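Uncharacterized protein (Escherichia coli O157:H7, PDB 4R29) probably blocks host NF-kappaB signalling as a secreted effector that methylates a zinc-finger cysteine of TAB2 and TAB3, using S-adenosylmethionine as methyl donor. Local coordinates at residues L100-G105 against V147-N152; I194-G199 against E208-M213; K44-G49 against V114-N119; N169-I174 against V188-I193. The protein carries 1 engineered substitution. One frame throughout, in Å; residues are numbered along the deposited sequence.

Contact 1: L100-G105 against V147-N152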
# COMPACT_ATOMS: atom_id res chain seq x y z
N LEU A 100 -0.80 7.79 6.82
CA LEU A 100 -0.74 8.85 7.81
C LEU A 100 0.15 8.45 9.00
O LEU A 100 0.95 9.24 9.47
CB LEU A 100 -2.15 9.21 8.30
CG LEU A 100 -2.16 10.43 9.25
CD1 LEU A 100 -1.51 11.64 8.57
CD2 LEU A 100 -3.58 10.78 9.73
N THR A 101 -0.01 7.21 9.47
CA THR A 101 0.80 6.70 10.57
C THR A 101 2.28 6.62 10.17
O THR A 101 3.16 6.60 11.02
CB THR A 101 0.31 5.28 11.01
OG1 THR A 101 0.19 4.45 9.86
CG2 THR A 101 -1.04 5.34 11.72
N VAL A 102 2.56 6.55 8.88
CA VAL A 102 3.94 6.50 8.46
C VAL A 102 4.52 7.92 8.32
O VAL A 102 5.60 8.20 8.83
CB VAL A 102 4.12 5.68 7.17
CG1 VAL A 102 5.55 5.74 6.70
CG2 VAL A 102 3.68 4.22 7.40
N ILE A 103 3.79 8.81 7.65
CA ILE A 103 4.29 10.17 7.42
C ILE A 103 4.37 10.99 8.71
O ILE A 103 5.20 11.88 8.84
CB ILE A 103 3.55 10.93 6.30
CG1 ILE A 103 2.19 11.48 6.77
CG2 ILE A 103 3.40 10.06 5.03
CD1 ILE A 103 1.53 12.41 5.73
N SER A 104 3.54 10.66 9.69
CA SER A 104 3.60 11.33 10.98
C SER A 104 4.68 10.71 11.86
O SER A 104 4.88 11.11 13.00
CB SER A 104 2.25 11.24 11.69
OG SER A 104 1.95 9.89 12.05
N GLY A 105 5.35 9.69 11.34
CA GLY A 105 6.44 9.04 12.06
C GLY A 105 6.06 8.05 13.16
O GLY A 105 6.92 7.62 13.93
N VAL A 147 0.47 -0.55 -2.64
CA VAL A 147 1.48 0.43 -2.28
C VAL A 147 2.05 0.15 -0.91
O VAL A 147 1.33 0.11 0.09
CB VAL A 147 0.92 1.86 -2.30
CG1 VAL A 147 2.05 2.88 -2.10
CG2 VAL A 147 0.15 2.12 -3.61
N VAL A 148 3.36 -0.06 -0.86
CA VAL A 148 4.07 -0.22 0.40
C VAL A 148 4.84 1.07 0.68
O VAL A 148 5.81 1.40 -0.01
CB VAL A 148 5.06 -1.42 0.36
CG1 VAL A 148 5.75 -1.61 1.70
CG2 VAL A 148 4.34 -2.71 -0.05
N VAL A 149 4.38 1.81 1.69
CA VAL A 149 4.98 3.10 2.03
C VAL A 149 5.86 2.96 3.30
O VAL A 149 5.44 2.37 4.30
CB VAL A 149 3.88 4.19 2.20
CG1 VAL A 149 2.84 3.76 3.24
CG2 VAL A 149 4.48 5.58 2.55
N TYR A 150 7.08 3.49 3.24
CA TYR A 150 8.02 3.36 4.35
C TYR A 150 8.91 4.60 4.59
O TYR A 150 9.10 5.43 3.68
CB TYR A 150 8.89 2.10 4.20
CG TYR A 150 9.78 2.07 2.96
CD1 TYR A 150 9.28 1.65 1.73
CD2 TYR A 150 11.13 2.43 3.04
CE1 TYR A 150 10.09 1.59 0.60
CE2 TYR A 150 11.96 2.39 1.92
CZ TYR A 150 11.43 1.97 0.70
OH TYR A 150 12.23 1.94 -0.42
N ARG A 151 9.42 4.72 5.81
CA ARG A 151 10.39 5.77 6.17
C ARG A 151 11.76 5.37 5.67
O ARG A 151 12.30 4.34 6.07
CB ARG A 151 10.48 5.96 7.69
CG ARG A 151 9.18 6.23 8.43
CD ARG A 151 8.59 7.58 8.09
NE ARG A 151 9.54 8.68 8.28
CZ ARG A 151 9.18 9.94 8.54
NH1 ARG A 151 7.89 10.26 8.67
NH2 ARG A 151 10.12 10.88 8.68
N ASN A 152 12.33 6.18 4.78
CA ASN A 152 13.69 5.95 4.30
C ASN A 152 14.71 6.43 5.32
O ASN A 152 15.90 6.07 5.28
CB ASN A 152 13.89 6.71 2.99
CG ASN A 152 14.90 6.05 2.09
OD1 ASN A 152 15.12 4.83 2.17
ND2 ASN A 152 15.51 6.83 1.22

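Contact 2: I194-G199 against E208-M213. With SAM (S-adenosylmethionine), chain E.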
# COMPACT_ATOMS: atom_id res chain seq x y z
N ILE A 194 1.07 -16.45 7.82
CA ILE A 194 1.85 -15.20 7.81
C ILE A 194 1.27 -14.03 8.60
O ILE A 194 1.91 -12.97 8.70
CB ILE A 194 2.13 -14.73 6.37
CG1 ILE A 194 0.85 -14.75 5.54
CG2 ILE A 194 3.20 -15.61 5.72
CD1 ILE A 194 0.03 -13.50 5.66
N ALA A 195 0.09 -14.20 9.18
CA ALA A 195 -0.64 -13.05 9.73
C ALA A 195 0.07 -12.43 10.94
O ALA A 195 0.15 -11.21 11.03
CB ALA A 195 -2.10 -13.42 10.08
N ARG A 196 0.58 -13.25 11.85
CA ARG A 196 1.28 -12.74 13.03
C ARG A 196 2.54 -11.98 12.61
O ARG A 196 2.83 -10.90 13.13
CB ARG A 196 1.65 -13.86 14.00
CG ARG A 196 2.50 -13.37 15.18
CD ARG A 196 2.65 -14.42 16.30
NE ARG A 196 1.37 -14.84 16.86
CZ ARG A 196 0.73 -14.22 17.86
NH1 ARG A 196 1.23 -13.12 18.41
NH2 ARG A 196 -0.42 -14.71 18.29
N GLU A 197 3.27 -12.55 11.67
CA GLU A 197 4.44 -11.89 11.12
C GLU A 197 4.09 -10.53 10.47
O GLU A 197 4.80 -9.55 10.67
CB GLU A 197 5.18 -12.83 10.16
CG GLU A 197 5.72 -14.09 10.84
CD GLU A 197 4.67 -15.21 11.04
OE1 GLU A 197 3.46 -15.04 10.74
OE2 GLU A 197 5.08 -16.30 11.49
N MET A 198 3.00 -10.47 9.72
CA MET A 198 2.52 -9.18 9.19
C MET A 198 2.16 -8.20 10.29
O MET A 198 2.52 -7.03 10.22
CB MET A 198 1.27 -9.36 8.34
CG MET A 198 1.38 -10.42 7.30
SD MET A 198 1.26 -9.66 5.69
CE MET A 198 2.77 -8.71 5.83
N GLY A 199 1.39 -8.66 11.28
CA GLY A 199 0.98 -7.79 12.37
C GLY A 199 2.18 -7.09 12.99
O GLY A 199 2.18 -5.88 13.23
N GLU A 208 -3.70 -6.87 19.84
CA GLU A 208 -4.54 -6.90 18.64
C GLU A 208 -4.16 -8.04 17.70
O GLU A 208 -5.01 -8.62 17.03
CB GLU A 208 -4.48 -5.57 17.92
CG GLU A 208 -5.03 -4.42 18.75
CD GLU A 208 -4.92 -3.10 18.03
OE1 GLU A 208 -3.92 -2.94 17.29
OE2 GLU A 208 -5.82 -2.24 18.20
N ILE A 209 -2.87 -8.36 17.66
CA ILE A 209 -2.39 -9.46 16.85
C ILE A 209 -2.88 -10.82 17.39
O ILE A 209 -3.34 -11.68 16.62
CB ILE A 209 -0.85 -9.45 16.73
CG1 ILE A 209 -0.34 -8.11 16.16
CG2 ILE A 209 -0.37 -10.63 15.91
CD1 ILE A 209 1.21 -7.92 16.28
N ASP A 210 -2.80 -11.01 18.71
CA ASP A 210 -3.34 -12.22 19.33
C ASP A 210 -4.80 -12.35 18.98
O ASP A 210 -5.26 -13.40 18.56
CB ASP A 210 -3.22 -12.18 20.85
CG ASP A 210 -1.81 -12.33 21.33
OD1 ASP A 210 -0.97 -12.87 20.58
OD2 ASP A 210 -1.54 -11.92 22.47
N SER A 211 -5.53 -11.27 19.18
CA SER A 211 -6.95 -11.30 18.91
C SER A 211 -7.23 -11.66 17.43
O SER A 211 -8.22 -12.33 17.14
CB SER A 211 -7.57 -9.96 19.32
OG SER A 211 -8.89 -9.86 18.84
N TYR A 212 -6.36 -11.25 16.51
CA TYR A 212 -6.57 -11.59 15.10
C TYR A 212 -6.27 -13.07 14.82
O TYR A 212 -6.97 -13.71 14.06
CB TYR A 212 -5.77 -10.67 14.18
CG TYR A 212 -5.98 -10.92 12.70
CD1 TYR A 212 -7.00 -10.28 12.00
CD2 TYR A 212 -5.17 -11.79 12.00
CE1 TYR A 212 -7.19 -10.50 10.63
CE2 TYR A 212 -5.34 -12.02 10.65
CZ TYR A 212 -6.35 -11.37 9.97
OH TYR A 212 -6.50 -11.61 8.63
N MET A 213 -5.22 -13.60 15.46
CA MET A 213 -4.89 -15.00 15.31
C MET A 213 -6.01 -15.87 15.86
O MET A 213 -6.31 -16.91 15.30
CB MET A 213 -3.56 -15.34 16.01
CG MET A 213 -2.35 -14.61 15.43
SD MET A 213 -2.36 -14.55 13.62
CE MET A 213 -1.95 -16.26 13.21
N SAM E . -3.33 -0.96 5.67
CA SAM E . -2.73 -1.81 6.70
C SAM E . -1.49 -1.17 7.30
O SAM E . -1.09 -1.54 8.42
OXT SAM E . -0.85 -0.31 6.68
CB SAM E . -2.34 -3.18 6.16
CG SAM E . -3.52 -4.11 5.87
SD SAM E . -3.05 -5.86 5.74
CE SAM E . -4.73 -6.49 5.45
C5' SAM E . -2.94 -6.27 7.50
C4' SAM E . -2.51 -7.72 7.69
O4' SAM E . -1.94 -7.90 8.97
C3' SAM E . -3.67 -8.70 7.57
O3' SAM E . -3.81 -9.19 6.25
C2' SAM E . -3.31 -9.79 8.55
O2' SAM E . -2.63 -10.77 7.82
C1' SAM E . -2.31 -9.15 9.52
N9 SAM E . -2.88 -8.84 10.84
C8 SAM E . -2.36 -9.24 12.05
N7 SAM E . -3.12 -8.74 13.04
C5 SAM E . -4.11 -8.01 12.49
C6 SAM E . -5.15 -7.29 13.05
N6 SAM E . -5.30 -7.24 14.37
N1 SAM E . -6.04 -6.64 12.22
C2 SAM E . -5.88 -6.69 10.85
N3 SAM E . -4.84 -7.41 10.30
C4 SAM E . -3.97 -8.06 11.10

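Contact 3: K44-G49 against V114-N119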
# COMPACT_ATOMS: atom_id res chain seq x y z
N LYS A 44 -10.27 7.23 -15.07
CA LYS A 44 -11.11 8.30 -15.60
C LYS A 44 -11.58 9.29 -14.56
O LYS A 44 -11.97 10.41 -14.90
CB LYS A 44 -12.30 7.74 -16.37
CG LYS A 44 -11.94 7.13 -17.71
CD LYS A 44 -13.18 6.65 -18.45
CE LYS A 44 -12.79 5.84 -19.68
NZ LYS A 44 -11.64 6.49 -20.39
N LYS A 45 -11.57 8.90 -13.29
CA LYS A 45 -11.81 9.88 -12.23
C LYS A 45 -10.78 11.01 -12.30
O LYS A 45 -11.06 12.12 -11.86
CB LYS A 45 -11.77 9.23 -10.85
CG LYS A 45 -12.93 8.29 -10.56
CD LYS A 45 -12.67 7.46 -9.30
CE LYS A 45 -13.73 6.38 -9.13
NZ LYS A 45 -13.49 5.53 -7.92
N TYR A 46 -9.60 10.73 -12.87
CA TYR A 46 -8.47 11.66 -12.80
C TYR A 46 -7.89 12.09 -14.14
O TYR A 46 -7.16 13.07 -14.21
CB TYR A 46 -7.33 11.07 -11.95
CG TYR A 46 -7.81 10.43 -10.67
CD1 TYR A 46 -8.33 11.21 -9.65
CD2 TYR A 46 -7.78 9.05 -10.50
CE1 TYR A 46 -8.79 10.63 -8.49
CE2 TYR A 46 -8.24 8.47 -9.35
CZ TYR A 46 -8.74 9.26 -8.35
OH TYR A 46 -9.20 8.68 -7.19
N ILE A 47 -8.20 11.35 -15.19
CA ILE A 47 -7.67 11.67 -16.51
C ILE A 47 -8.70 11.52 -17.63
O ILE A 47 -9.82 11.03 -17.41
CB ILE A 47 -6.44 10.82 -16.86
CG1 ILE A 47 -6.84 9.36 -17.08
CG2 ILE A 47 -5.40 10.94 -15.76
CD1 ILE A 47 -5.69 8.46 -17.48
N SER A 48 -8.31 11.94 -18.83
CA SER A 48 -9.17 11.87 -20.00
C SER A 48 -8.34 11.85 -21.27
O SER A 48 -7.86 12.88 -21.74
CB SER A 48 -10.14 13.05 -20.01
OG SER A 48 -9.45 14.26 -19.75
N GLY A 49 -8.15 10.65 -21.80
CA GLY A 49 -7.42 10.45 -23.04
C GLY A 49 -7.88 9.17 -23.71
O GLY A 49 -8.68 8.42 -23.13
N VAL A 114 -4.51 1.05 -4.30
CA VAL A 114 -5.16 2.09 -5.09
C VAL A 114 -5.85 1.44 -6.28
O VAL A 114 -5.37 0.44 -6.81
CB VAL A 114 -4.17 3.19 -5.54
CG1 VAL A 114 -3.62 3.92 -4.33
CG2 VAL A 114 -3.03 2.59 -6.36
N ASP A 115 -6.99 2.00 -6.69
CA ASP A 115 -7.71 1.50 -7.86
C ASP A 115 -7.25 2.21 -9.14
O ASP A 115 -7.78 1.96 -10.23
CB ASP A 115 -9.24 1.61 -7.69
CG ASP A 115 -9.72 3.05 -7.49
OD1 ASP A 115 -9.03 3.98 -7.95
OD2 ASP A 115 -10.80 3.23 -6.89
N SER A 116 -6.24 3.07 -9.00
CA SER A 116 -5.68 3.82 -10.12
C SER A 116 -4.30 4.39 -9.80
O SER A 116 -4.11 5.05 -8.78
CB SER A 116 -6.61 4.95 -10.51
OG SER A 116 -5.95 5.83 -11.41
N LEU A 117 -3.35 4.15 -10.69
CA LEU A 117 -2.02 4.73 -10.55
C LEU A 117 -2.03 6.26 -10.68
O LEU A 117 -0.99 6.89 -10.56
CB LEU A 117 -1.03 4.10 -11.54
CG LEU A 117 -0.61 2.66 -11.22
CD1 LEU A 117 0.35 2.09 -12.29
CD2 LEU A 117 -0.01 2.56 -9.81
N TYR A 118 -3.21 6.84 -10.89
CA TYR A 118 -3.39 8.30 -10.92
C TYR A 118 -4.01 8.85 -9.65
O TYR A 118 -4.34 10.04 -9.56
CB TYR A 118 -4.20 8.74 -12.16
CG TYR A 118 -3.43 8.46 -13.42
CD1 TYR A 118 -2.50 9.37 -13.90
CD2 TYR A 118 -3.59 7.25 -14.10
CE1 TYR A 118 -1.77 9.10 -15.04
CE2 TYR A 118 -2.85 6.98 -15.24
CZ TYR A 118 -1.94 7.90 -15.70
OH TYR A 118 -1.21 7.64 -16.84
N ASN A 119 -4.14 7.99 -8.65
CA ASN A 119 -4.56 8.42 -7.34
C ASN A 119 -3.73 9.60 -6.87
O ASN A 119 -2.51 9.50 -6.77
CB ASN A 119 -4.44 7.27 -6.34
CG ASN A 119 -5.04 7.61 -5.00
OD1 ASN A 119 -6.26 7.53 -4.81
ND2 ASN A 119 -4.19 8.01 -4.06
O HOH W 1 -7.74 5.81 -6.76

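Contact 4: N169-I174 against V188-I193. With SAM (S-adenosylmethionine), chain E.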
# COMPACT_ATOMS: atom_id res chain seq x y z
N ASN A 169 4.44 -12.54 -0.78
CA ASN A 169 4.71 -13.54 -1.80
C ASN A 169 4.43 -14.95 -1.30
O ASN A 169 3.97 -15.80 -2.04
CB ASN A 169 6.16 -13.43 -2.28
CG ASN A 169 6.38 -12.28 -3.24
OD1 ASN A 169 5.45 -11.84 -3.92
ND2 ASN A 169 7.60 -11.78 -3.30
N ILE A 170 4.73 -15.19 -0.03
CA ILE A 170 4.44 -16.47 0.55
C ILE A 170 2.93 -16.68 0.56
O ILE A 170 2.44 -17.73 0.14
CB ILE A 170 4.96 -16.58 1.96
CG1 ILE A 170 6.49 -16.69 1.95
CG2 ILE A 170 4.33 -17.77 2.67
CD1 ILE A 170 7.08 -16.70 3.35
N LYS A 171 2.19 -15.67 1.03
CA LYS A 171 0.74 -15.77 1.05
C LYS A 171 0.20 -16.08 -0.34
O LYS A 171 -0.53 -17.04 -0.53
CB LYS A 171 0.09 -14.48 1.57
CG LYS A 171 -1.42 -14.61 1.80
CD LYS A 171 -2.17 -13.38 1.33
CE LYS A 171 -3.39 -13.05 2.22
NZ LYS A 171 -4.21 -14.24 2.63
N ARG A 172 0.57 -15.26 -1.33
CA ARG A 172 -0.01 -15.45 -2.65
C ARG A 172 0.45 -16.77 -3.31
O ARG A 172 -0.33 -17.43 -3.98
CB ARG A 172 0.22 -14.23 -3.55
CG ARG A 172 1.62 -14.09 -4.05
CD ARG A 172 1.77 -14.53 -5.50
NE ARG A 172 3.19 -14.59 -5.87
CZ ARG A 172 3.97 -13.52 -6.01
NH1 ARG A 172 3.48 -12.30 -5.80
NH2 ARG A 172 5.25 -13.67 -6.34
N ASP A 173 1.70 -17.19 -3.08
CA ASP A 173 2.15 -18.50 -3.56
C ASP A 173 1.31 -19.64 -2.99
O ASP A 173 0.88 -20.54 -3.71
CB ASP A 173 3.64 -18.72 -3.27
CG ASP A 173 4.54 -17.84 -4.12
OD1 ASP A 173 4.00 -17.12 -4.99
OD2 ASP A 173 5.77 -17.86 -3.94
N ILE A 174 1.06 -19.57 -1.68
CA ILE A 174 0.25 -20.57 -1.00
C ILE A 174 -1.17 -20.59 -1.56
O ILE A 174 -1.70 -21.64 -1.92
CB ILE A 174 0.28 -20.34 0.52
CG1 ILE A 174 1.67 -20.71 1.06
CG2 ILE A 174 -0.80 -21.17 1.23
CD1 ILE A 174 1.79 -20.57 2.55
N VAL A 188 -7.89 -18.22 4.65
CA VAL A 188 -7.71 -18.30 6.10
C VAL A 188 -6.51 -19.17 6.48
O VAL A 188 -5.79 -18.84 7.41
CB VAL A 188 -9.01 -18.81 6.78
CG1 VAL A 188 -8.72 -19.27 8.18
CG2 VAL A 188 -10.07 -17.72 6.80
N LYS A 189 -6.29 -20.27 5.76
CA LYS A 189 -5.08 -21.06 5.96
C LYS A 189 -3.79 -20.26 5.73
O LYS A 189 -2.83 -20.41 6.47
CB LYS A 189 -5.06 -22.31 5.06
CG LYS A 189 -6.05 -23.40 5.45
CD LYS A 189 -5.92 -24.59 4.48
CE LYS A 189 -6.89 -25.74 4.79
NZ LYS A 189 -6.63 -26.90 3.86
N SER A 190 -3.77 -19.44 4.68
CA SER A 190 -2.58 -18.67 4.34
C SER A 190 -2.38 -17.56 5.37
O SER A 190 -1.26 -17.22 5.71
CB SER A 190 -2.64 -18.13 2.91
OG SER A 190 -3.57 -17.07 2.78
N GLU A 191 -3.48 -17.02 5.89
CA GLU A 191 -3.40 -16.08 7.01
C GLU A 191 -2.77 -16.72 8.25
O GLU A 191 -2.04 -16.06 8.98
CB GLU A 191 -4.79 -15.54 7.39
CG GLU A 191 -5.34 -14.48 6.44
CD GLU A 191 -4.41 -13.27 6.30
OE1 GLU A 191 -3.66 -13.21 5.31
OE2 GLU A 191 -4.43 -12.38 7.16
N MET A 192 -3.09 -17.99 8.52
CA MET A 192 -2.55 -18.60 9.72
C MET A 192 -1.03 -18.65 9.58
O MET A 192 -0.30 -18.56 10.56
CB MET A 192 -3.14 -20.00 9.95
CG MET A 192 -2.61 -20.71 11.20
SD MET A 192 -3.01 -19.89 12.79
CE MET A 192 -4.68 -20.48 13.15
N ILE A 193 -0.56 -18.76 8.34
CA ILE A 193 0.87 -18.88 8.10
C ILE A 193 1.65 -17.56 8.27
O ILE A 193 2.76 -17.54 8.82
CB ILE A 193 1.16 -19.43 6.67
CG1 ILE A 193 0.40 -20.73 6.39
CG2 ILE A 193 2.64 -19.58 6.45
CD1 ILE A 193 1.01 -21.95 7.00
N SAM E . -3.33 -0.96 5.67
CA SAM E . -2.73 -1.81 6.70
C SAM E . -1.49 -1.17 7.30
O SAM E . -1.09 -1.54 8.42
OXT SAM E . -0.85 -0.31 6.68
CB SAM E . -2.34 -3.18 6.16
CG SAM E . -3.52 -4.11 5.87
SD SAM E . -3.05 -5.86 5.74
CE SAM E . -4.73 -6.49 5.45
C5' SAM E . -2.94 -6.27 7.50
C4' SAM E . -2.51 -7.72 7.69
O4' SAM E . -1.94 -7.90 8.97
C3' SAM E . -3.67 -8.70 7.57
O3' SAM E . -3.81 -9.19 6.25
C2' SAM E . -3.31 -9.79 8.55
O2' SAM E . -2.63 -10.77 7.82
C1' SAM E . -2.31 -9.15 9.52
N9 SAM E . -2.88 -8.84 10.84
C8 SAM E . -2.36 -9.24 12.05
N7 SAM E . -3.12 -8.74 13.04
C5 SAM E . -4.11 -8.01 12.49
C6 SAM E . -5.15 -7.29 13.05
N6 SAM E . -5.30 -7.24 14.37
N1 SAM E . -6.04 -6.64 12.22
C2 SAM E . -5.88 -6.69 10.85
N3 SAM E . -4.84 -7.41 10.30
C4 SAM E . -3.97 -8.06 11.10

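Contact 1: L100-G105 against V147-N152
R151 bridges from the end of strand 145-151 to the last turn of helix 95-103, where its NH1 donates to V102 O at 3.1 Å. The bond is nearly straight, 167° at the hydrogen; it runs in the guanidinium plane and meets a lone pair in the plane of the carbonyl. A weak bond from the same nitrogen goes to I103 O, and outside the two segments NH1 also reaches S78 O while NH2 pairs with D153. The tight apolar packing is along the aliphatic part of the arginine: a bend at chi2 (-68°) puts CD 3.8 Å from V102 CG1, the two side chains sliding past each other in opposite directions. The helix ends here in a Schellman motif, and V102 O and I103 O of its last turn face R151. G105, with positive phi, donates its N to V102 O as well, so two donors hold this buried oxygen. Further down the strand the fit slackens, V102 CG2 lying 4.3 Å from V149 CG1, and V149 packs besides on F112 and I131 of the flanking strands. On the partly exposed flank of the helix end, S104 turns away from the strand, and its OG bonds back to L100 O at 2.8 Å.

Contact 2: I194-G199 against E208-M213
R196 lies across three residues of the facing helix, M213, I209 and D210, and its atoms meet them in turn. CB is 4.1 Å from M213 SD. CG, anti to the backbone N (chi1 175°), comes within 4.0 Å of I209 CG2, and NE passes M213 CG. The guanidinium then places one face over I209 CG2, toward the rim, while NH2 also touches M213 CG. At the tip NH1 and NH2 both donate to D210 OD1, at 3.1 and 3.0 Å, a salt bridge in which one carboxylate oxygen sits in the guanidinium plane although the two flat groups are turned 50° apart. Deeper in, A195 CB meets the edge of the Y212 ring at CE2, 3.6 Å away, and G199, without a side chain, lets I209 CD1 approach its carbonyl carbon to 3.5 Å. S-adenosylmethionine lies alongside: its adenine is over the face of Y212, with C4 above the ring centre, and N6 makes a weak bond to E208 O. Locally, helices 186-201 and 206-219 run nearly antiparallel and form one wall of the cofactor pocket, and helix 155-181 packs behind the first of them, against I194, E197 and M198.

Contact 3: K44-G49 against V114-N119
Y46 and I47 press on Y118 and its neighbours, and most of this contact is aromatic and aliphatic packing. The Y46 ring lies between Y118 O, 3.6 Å above one face and offset toward the rim, and K45 CB, 3.8 Å above the centre of the opposite face; S116 OG stands at its edge. Beside it, Y46 CB meets Y118 CB. I47 crosses the Y118 ring at about a right angle and makes a CH-pi contact, CG2 lying 4.1 Å from the ring centroid and 22° off its normal. I47 CG1, set between the backbone N and the carbonyl carbon (chi1 69°), carries CD1 on toward Y118 CE2 with chi2 extended (178°). Polar contacts gather at the outer end. A long salt bridge joins K45 NZ to D115 OD2 at 3.7 Å, and one water links the hydroxyl of Y46 with the carboxylate of D115: it donates to D115 OD1 and is 3.2 Å from Y46 OH. The hydroxyl of S116 has its own partner, D43. Within 114-119, the bond from N119 N to S116 O closes a type I beta turn. The touching residues K45 to I47 come shortly before residues 49-52, assigned by similarity to recognition of TAB2, TAB3 and ZRANB3, and they pack on a strand-to-helix turn that delivers N119 to the N-cap of helix 120-125.

Contact 4: N169-I174 against V188-I193
K171 swings its amine across to S190 and E191 of the partner helix, and these three side chains set the polar half of the contact. The lysine starts with CG anti to the backbone N (chi1 -171°), which lays CG 3.4 Å from S190 OG, and bends along the rest of its length. NZ then has two acceptors, S190 OG and E191 OE1, each at 2.9 Å. It approaches OE1 on the anti side and 26° out of the carboxylate plane, the lysine and glutamate chains crossing obliquely. S190 OG is held between helices, because it also bonds to A187 O one turn earlier in its own helix. E191 starts out pointing away from segment 169-174, and the bend at chi2 (-57°) brings CD, and with it the carboxylate, back. Here helix 155-181 and helix 186-201 form an antiparallel pair joined by a short connection, their local axes 9.3 Å apart. The glutamate faces two ways in this pair: OE1 takes the lysine, while OE2 accepts from O2' of S-adenosylmethionine at 2.5 Å and is probably hydrogen-bonded to Y212 OH of helix 206-219. K171 is therefore a second-shell residue to the ribose, and its charge would be expected to steady the anionic form of the carboxylate. The apolar half lies a turn along from the lysine. I174 sets CG2 3.9 Å from S190 CB, and its CD1 rests against both CG1 and CG2 of I193, 4.1 Å from each, on the exposed edge of the helix pair.

In the fold
Contact 1 is the buried member, a helix end fastened to a strand of the antiparallel sheet by backbone carbonyls and one arginine. The other three are partly buried and each mixes apolar packing with charges. Contacts 2 and 4 share helix 186-201 and S-adenosylmethionine: contact 4 meets its ribose, contact 2 chiefly its adenine, and the hydroxyl of Y212 on E191 joins them. Their salt bridges differ, since R196 in contact 2 is partly exposed whereas K171 in contact 4 stands behind E191, which binds the ribose. Contact 3 lies on the opposite side of the chain's centre from contact 2, with aromatic packing and a water; it touches contact 1 through V114 and V147.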